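Local structure of hydrolase, isochorismatase family (Pseudomonas putida, 4L07) at residues Gly161-Asp173 with Tyr190-Trp202. The protein probably hydrolyses the amide of maleamate, releasing maleate and ammonia, as a maleamate amidase of the isochorismatase-like hydrolase family. Numbering follows the deposited sequence.
Sequences GFKVLVPADCCAD and YGDVTDSDDILKW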
loop_
_atom_site.group_PDB
_atom_site.type_symbol
_atom_site.label_atom_id
_atom_site.label_comp_id
_atom_site.label_asym_id
_atom_site.label_seq_id
_atom_site.Cartn_x
_atom_site.Cartn_y
_atom_site.Cartn_z
ATOM N N GLY A 161 4.493 -4.068 -10.684
ATOM C CA GLY A 161 5.752 -4.289 -11.382
ATOM C C GLY A 161 6.007 -5.698 -11.896
ATOM O O GLY A 161 7.136 -6.020 -12.262
ATOM N N PHE A 162 4.965 -6.526 -11.959
ATOM C CA PHE A 162 5.107 -7.897 -12.471
ATOM C C PHE A 162 4.358 -8.095 -13.780
ATOM O O PHE A 162 3.265 -7.573 -13.962
ATOM C CB PHE A 162 4.635 -8.927 -11.438
ATOM C CG PHE A 162 5.235 -8.717 -10.079
ATOM C CD1 PHE A 162 6.526 -9.145 -9.806
ATOM C CD2 PHE A 162 4.515 -8.066 -9.080
ATOM C CE1 PHE A 162 7.093 -8.937 -8.555
ATOM C CE2 PHE A 162 5.077 -7.847 -7.831
ATOM C CZ PHE A 162 6.371 -8.283 -7.571
ATOM N N LYS A 163 4.969 -8.848 -14.690
ATOM C CA LYS A 163 4.304 -9.265 -15.921
ATOM C C LYS A 163 3.287 -10.340 -15.568
ATOM O O LYS A 163 3.520 -11.147 -14.657
ATOM C CB LYS A 163 5.329 -9.779 -16.924
ATOM C CG LYS A 163 6.234 -8.675 -17.456
ATOM C CD LYS A 163 7.590 -9.207 -17.875
ATOM C CE LYS A 163 8.427 -8.117 -18.534
ATOM N NZ LYS A 163 8.003 -7.871 -19.943
ATOM N N VAL A 164 2.164 -10.350 -16.281
ATOM C CA VAL A 164 1.036 -11.193 -15.900
ATOM C C VAL A 164 0.546 -12.097 -17.022
ATOM O O VAL A 164 0.288 -11.638 -18.145
ATOM C CB VAL A 164 -0.157 -10.352 -15.389
ATOM C CG1 VAL A 164 -1.327 -11.244 -14.994
ATOM C CG2 VAL A 164 0.254 -9.514 -14.194
ATOM N N LEU A 165 0.400 -13.377 -16.689
ATOM C CA LEU A 165 -0.214 -14.364 -17.575
ATOM C C LEU A 165 -1.444 -14.963 -16.901
ATOM O O LEU A 165 -1.412 -15.297 -15.712
ATOM C CB LEU A 165 0.792 -15.478 -17.900
ATOM C CG LEU A 165 2.179 -15.061 -18.417
ATOM C CD1 LEU A 165 3.078 -16.282 -18.579
ATOM C CD2 LEU A 165 2.076 -14.306 -19.740
ATOM N N VAL A 166 -2.528 -15.103 -17.658
ATOM C CA VAL A 166 -3.756 -15.669 -17.121
ATOM C C VAL A 166 -4.273 -16.827 -17.988
ATOM O O VAL A 166 -4.783 -16.599 -19.085
ATOM C CB VAL A 166 -4.841 -14.581 -16.885
ATOM C CG1 VAL A 166 -5.066 -13.747 -18.127
ATOM C CG2 VAL A 166 -6.150 -15.191 -16.403
ATOM N N PRO A 167 -4.116 -18.071 -17.501
ATOM C CA PRO A 167 -4.716 -19.208 -18.207
ATOM C C PRO A 167 -6.223 -19.233 -17.985
ATOM O O PRO A 167 -6.690 -19.500 -16.877
ATOM C CB PRO A 167 -4.037 -20.427 -17.568
ATOM C CG PRO A 167 -3.554 -19.960 -16.237
ATOM C CD PRO A 167 -3.250 -18.497 -16.387
ATOM N N ALA A 168 -6.971 -18.945 -19.048
ATOM C CA ALA A 168 -8.425 -18.801 -18.985
ATOM C C ALA A 168 -9.113 -20.054 -18.451
ATOM O O ALA A 168 -10.115 -19.965 -17.735
ATOM C CB ALA A 168 -8.976 -18.430 -20.358
ATOM N N ASP A 169 -8.554 -21.217 -18.782
ATOM C CA ASP A 169 -9.112 -22.495 -18.339
ATOM C C ASP A 169 -8.801 -22.822 -16.874
ATOM O O ASP A 169 -9.116 -23.913 -16.399
ATOM C CB ASP A 169 -8.688 -23.641 -19.279
ATOM C CG ASP A 169 -7.184 -23.861 -19.315
ATOM O OD1 ASP A 169 -6.763 -25.012 -19.564
ATOM O OD2 ASP A 169 -6.415 -22.901 -19.103
ATOM N N CYS A 170 -8.191 -21.869 -16.164
ATOM C CA CYS A 170 -7.917 -21.983 -14.728
ATOM C C CYS A 170 -8.708 -20.961 -13.911
ATOM O O CYS A 170 -8.550 -20.860 -12.687
ATOM C CB CYS A 170 -6.430 -21.771 -14.466
ATOM S SG CYS A 170 -5.393 -23.085 -15.115
ATOM N N CYS A 171 -9.558 -20.211 -14.601
ATOM C CA CYS A 171 -10.345 -19.159 -13.986
ATOM C C CYS A 171 -11.819 -19.543 -14.008
ATOM O O CYS A 171 -12.366 -19.849 -15.069
ATOM C CB CYS A 171 -10.106 -17.842 -14.725
ATOM S SG CYS A 171 -8.403 -17.234 -14.600
ATOM N N ALA A 172 -12.448 -19.538 -12.835
ATOM C CA ALA A 172 -13.864 -19.890 -12.703
ATOM C C ALA A 172 -14.693 -18.654 -12.354
ATOM O O ALA A 172 -14.210 -17.740 -11.683
ATOM C CB ALA A 172 -14.038 -20.970 -11.645
ATOM N N ASP A 173 -15.938 -18.625 -12.812
ATOM C CA ASP A 173 -16.851 -17.544 -12.456
ATOM C C ASP A 173 -18.295 -18.041 -12.331
ATOM O O ASP A 173 -18.599 -19.203 -12.669
ATOM C CB ASP A 173 -16.746 -16.403 -13.478
ATOM C CG ASP A 173 -17.046 -15.040 -12.869
ATOM O OD1 ASP A 173 -17.828 -14.971 -11.896
ATOM O OD2 ASP A 173 -16.497 -14.033 -13.369
ATOM N N TYR A 190 -3.960 -5.436 -19.308
ATOM C CA TYR A 190 -3.271 -5.860 -18.077
ATOM C C TYR A 190 -2.344 -7.062 -18.181
ATOM O O TYR A 190 -1.322 -7.105 -17.506
ATOM C CB TYR A 190 -4.278 -6.072 -16.939
ATOM C CG TYR A 190 -5.193 -4.887 -16.715
ATOM C CD1 TYR A 190 -4.680 -3.624 -16.402
ATOM C CD2 TYR A 190 -6.573 -5.026 -16.843
ATOM C CE1 TYR A 190 -5.525 -2.536 -16.211
ATOM C CE2 TYR A 190 -7.420 -3.946 -16.653
ATOM C CZ TYR A 190 -6.896 -2.708 -16.337
ATOM O OH TYR A 190 -7.746 -1.636 -16.155
ATOM N N GLY A 191 -2.690 -8.045 -19.002
ATOM C CA GLY A 191 -1.862 -9.243 -19.093
ATOM C C GLY A 191 -2.177 -10.043 -20.335
ATOM O O GLY A 191 -3.016 -9.637 -21.132
ATOM N N ASP A 192 -1.486 -11.167 -20.510
ATOM C CA ASP A 192 -1.793 -12.076 -21.610
ATOM C C ASP A 192 -2.702 -13.214 -21.166
ATOM O O ASP A 192 -2.347 -13.998 -20.277
ATOM C CB ASP A 192 -0.506 -12.619 -22.252
ATOM C CG ASP A 192 0.005 -11.735 -23.390
ATOM O OD1 ASP A 192 -0.675 -10.746 -23.738
ATOM O OD2 ASP A 192 1.091 -12.030 -23.942
ATOM N N VAL A 193 -3.875 -13.289 -21.793
ATOM C CA VAL A 193 -4.810 -14.390 -21.598
ATOM C C VAL A 193 -4.386 -15.538 -22.507
ATOM O O VAL A 193 -4.197 -15.360 -23.715
ATOM C CB VAL A 193 -6.272 -13.969 -21.882
ATOM C CG1 VAL A 193 -7.234 -15.134 -21.684
ATOM C CG2 VAL A 193 -6.669 -12.797 -20.997
ATOM N N THR A 194 -4.267 -16.715 -21.921
ATOM C CA THR A 194 -3.758 -17.884 -22.610
ATOM C C THR A 194 -4.405 -19.127 -22.005
ATOM O O THR A 194 -5.523 -19.040 -21.557
ATOM C CB THR A 194 -2.219 -17.923 -22.628
ATOM O OG1 THR A 194 -1.769 -19.044 -23.396
ATOM C CG2 THR A 194 -1.647 -17.966 -21.224
ATOM N N ASP A 195 -3.762 -20.284 -22.100
ATOM C CA ASP A 195 -4.304 -21.501 -21.482
ATOM C C ASP A 195 -3.233 -22.304 -20.741
ATOM O O ASP A 195 -2.039 -22.021 -20.872
ATOM C CB ASP A 195 -5.083 -22.370 -22.496
ATOM C CG ASP A 195 -4.219 -22.898 -23.637
ATOM O OD1 ASP A 195 -4.806 -23.330 -24.651
ATOM O OD2 ASP A 195 -2.975 -22.919 -23.537
ATOM N N SER A 196 -3.668 -23.297 -19.966
ATOM C CA SER A 196 -2.765 -24.081 -19.116
ATOM C C SER A 196 -1.696 -24.839 -19.908
ATOM O O SER A 196 -0.549 -24.918 -19.471
ATOM C CB SER A 196 -3.543 -25.021 -18.191
ATOM O OG SER A 196 -4.379 -25.909 -18.914
ATOM N N ASP A 197 -2.074 -25.378 -21.069
ATOM C CA ASP A 197 -1.125 -26.027 -21.983
ATOM C C ASP A 197 0.081 -25.140 -22.300
ATOM O O ASP A 197 1.224 -25.593 -22.216
ATOM C CB ASP A 197 -1.818 -26.441 -23.290
ATOM C CG ASP A 197 -2.563 -27.762 -23.174
ATOM O OD1 ASP A 197 -2.442 -28.456 -22.140
ATOM O OD2 ASP A 197 -3.274 -28.114 -24.141
ATOM N N ASP A 198 -0.187 -23.886 -22.669
ATOM C CA ASP A 198 0.848 -22.880 -22.914
ATOM C C ASP A 198 1.702 -22.701 -21.656
ATOM O O ASP A 198 2.925 -22.803 -21.720
ATOM C CB ASP A 198 0.198 -21.549 -23.349
ATOM C CG ASP A 198 1.194 -20.380 -23.481
ATOM O OD1 ASP A 198 0.746 -19.275 -23.856
ATOM O OD2 ASP A 198 2.405 -20.522 -23.219
ATOM N N ILE A 199 1.053 -22.450 -20.519
ATOM C CA ILE A 199 1.765 -22.226 -19.257
ATOM C C ILE A 199 2.725 -23.374 -18.949
ATOM O O ILE A 199 3.896 -23.143 -18.657
ATOM C CB ILE A 199 0.792 -21.989 -18.073
ATOM C CG1 ILE A 199 -0.049 -20.719 -18.297
ATOM C CG2 ILE A 199 1.542 -21.918 -16.742
ATOM C CD1 ILE A 199 0.751 -19.442 -18.500
ATOM N N LEU A 200 2.227 -24.604 -19.044
ATOM C CA LEU A 200 3.025 -25.790 -18.713
ATOM C C LEU A 200 4.275 -25.900 -19.583
ATOM O O LEU A 200 5.369 -26.112 -19.068
ATOM C CB LEU A 200 2.180 -27.064 -18.815
ATOM C CG LEU A 200 1.040 -27.247 -17.810
ATOM C CD1 LEU A 200 0.117 -28.371 -18.266
ATOM C CD2 LEU A 200 1.551 -27.491 -16.393
ATOM N N LYS A 201 4.101 -25.732 -20.895
ATOM C CA LYS A 201 5.207 -25.756 -21.850
ATOM C C LYS A 201 6.198 -24.637 -21.544
ATOM O O LYS A 201 7.411 -24.853 -21.560
ATOM C CB LYS A 201 4.667 -25.640 -23.283
ATOM C CG LYS A 201 5.715 -25.704 -24.385
ATOM C CD LYS A 201 5.063 -25.618 -25.757
ATOM C CE LYS A 201 6.078 -25.342 -26.856
ATOM N NZ LYS A 201 6.898 -26.543 -27.180
ATOM N N TRP A 202 5.668 -23.452 -21.239
ATOM C CA TRP A 202 6.484 -22.287 -20.901
ATOM C C TRP A 202 7.312 -22.479 -19.650
ATOM O O TRP A 202 8.495 -22.135 -19.637
ATOM C CB TRP A 202 5.614 -21.028 -20.797
ATOM C CG TRP A 202 6.385 -19.827 -20.306
ATOM C CD1 TRP A 202 7.405 -19.145 -20.962
ATOM C CD2 TRP A 202 6.240 -19.142 -19.013
ATOM N NE1 TRP A 202 7.880 -18.118 -20.189
ATOM C CE2 TRP A 202 7.228 -18.060 -19.011
ATOM C CE3 TRP A 202 5.419 -19.310 -17.900
ATOM C CZ2 TRP A 202 7.368 -17.196 -17.936
ATOM C CZ3 TRP A 202 5.572 -18.437 -16.820
ATOM C CH2 TRP A 202 6.523 -17.403 -16.842
HETATM O O HOH W 1 1.368 -8.078 -17.892
HETATM O O HOH W 2 -4.945 -25.783 -22.169
#
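A beta-alpha-beta unit at one margin of the parallel sheet brings V164-A168 beside G191-S196. Four backbone hydrogen bonds join V164-A168 to D192-T194, the last from A168 N at the start of the turn. V166 uses both its groups: its N gives to D192 O (2.8 Å) and its O accepts from T194 N (2.9 Å). On one face, V166 CG1 and V193 CG2 lie side by side and are tight at 3.4 Å. On the other, L165 CD1 sits over one face of the W202 six-membered ring, 3.9 Å from its centroid, and also touches I199 CD1. The P167 ring meets I199 CG1 through CB and CG, the two side chains crossing at about a right angle. Past the strand, D169 grips the start of helix 196-207 with both carboxylate oxygens, each met on its syn side. S196 OG gives to D169 OD1 (2.6 Å) and S196 N to D169 OD2 (2.9 Å). D169 CG stands between its backbone N and carbonyl carbon (chi1 62°), which turns the carboxylate to S196. Replacing D169 by alanine removes the carboxylate and would probably leave both S196 donors without this acceptor. D195 is the N-cap; its OD2 accepts from D198 N. Strand 138-144 flanks 163-167 opposite 192-194, helix 146-159 packs on V164, and R50 of helix 45-60 touches D169 and S196.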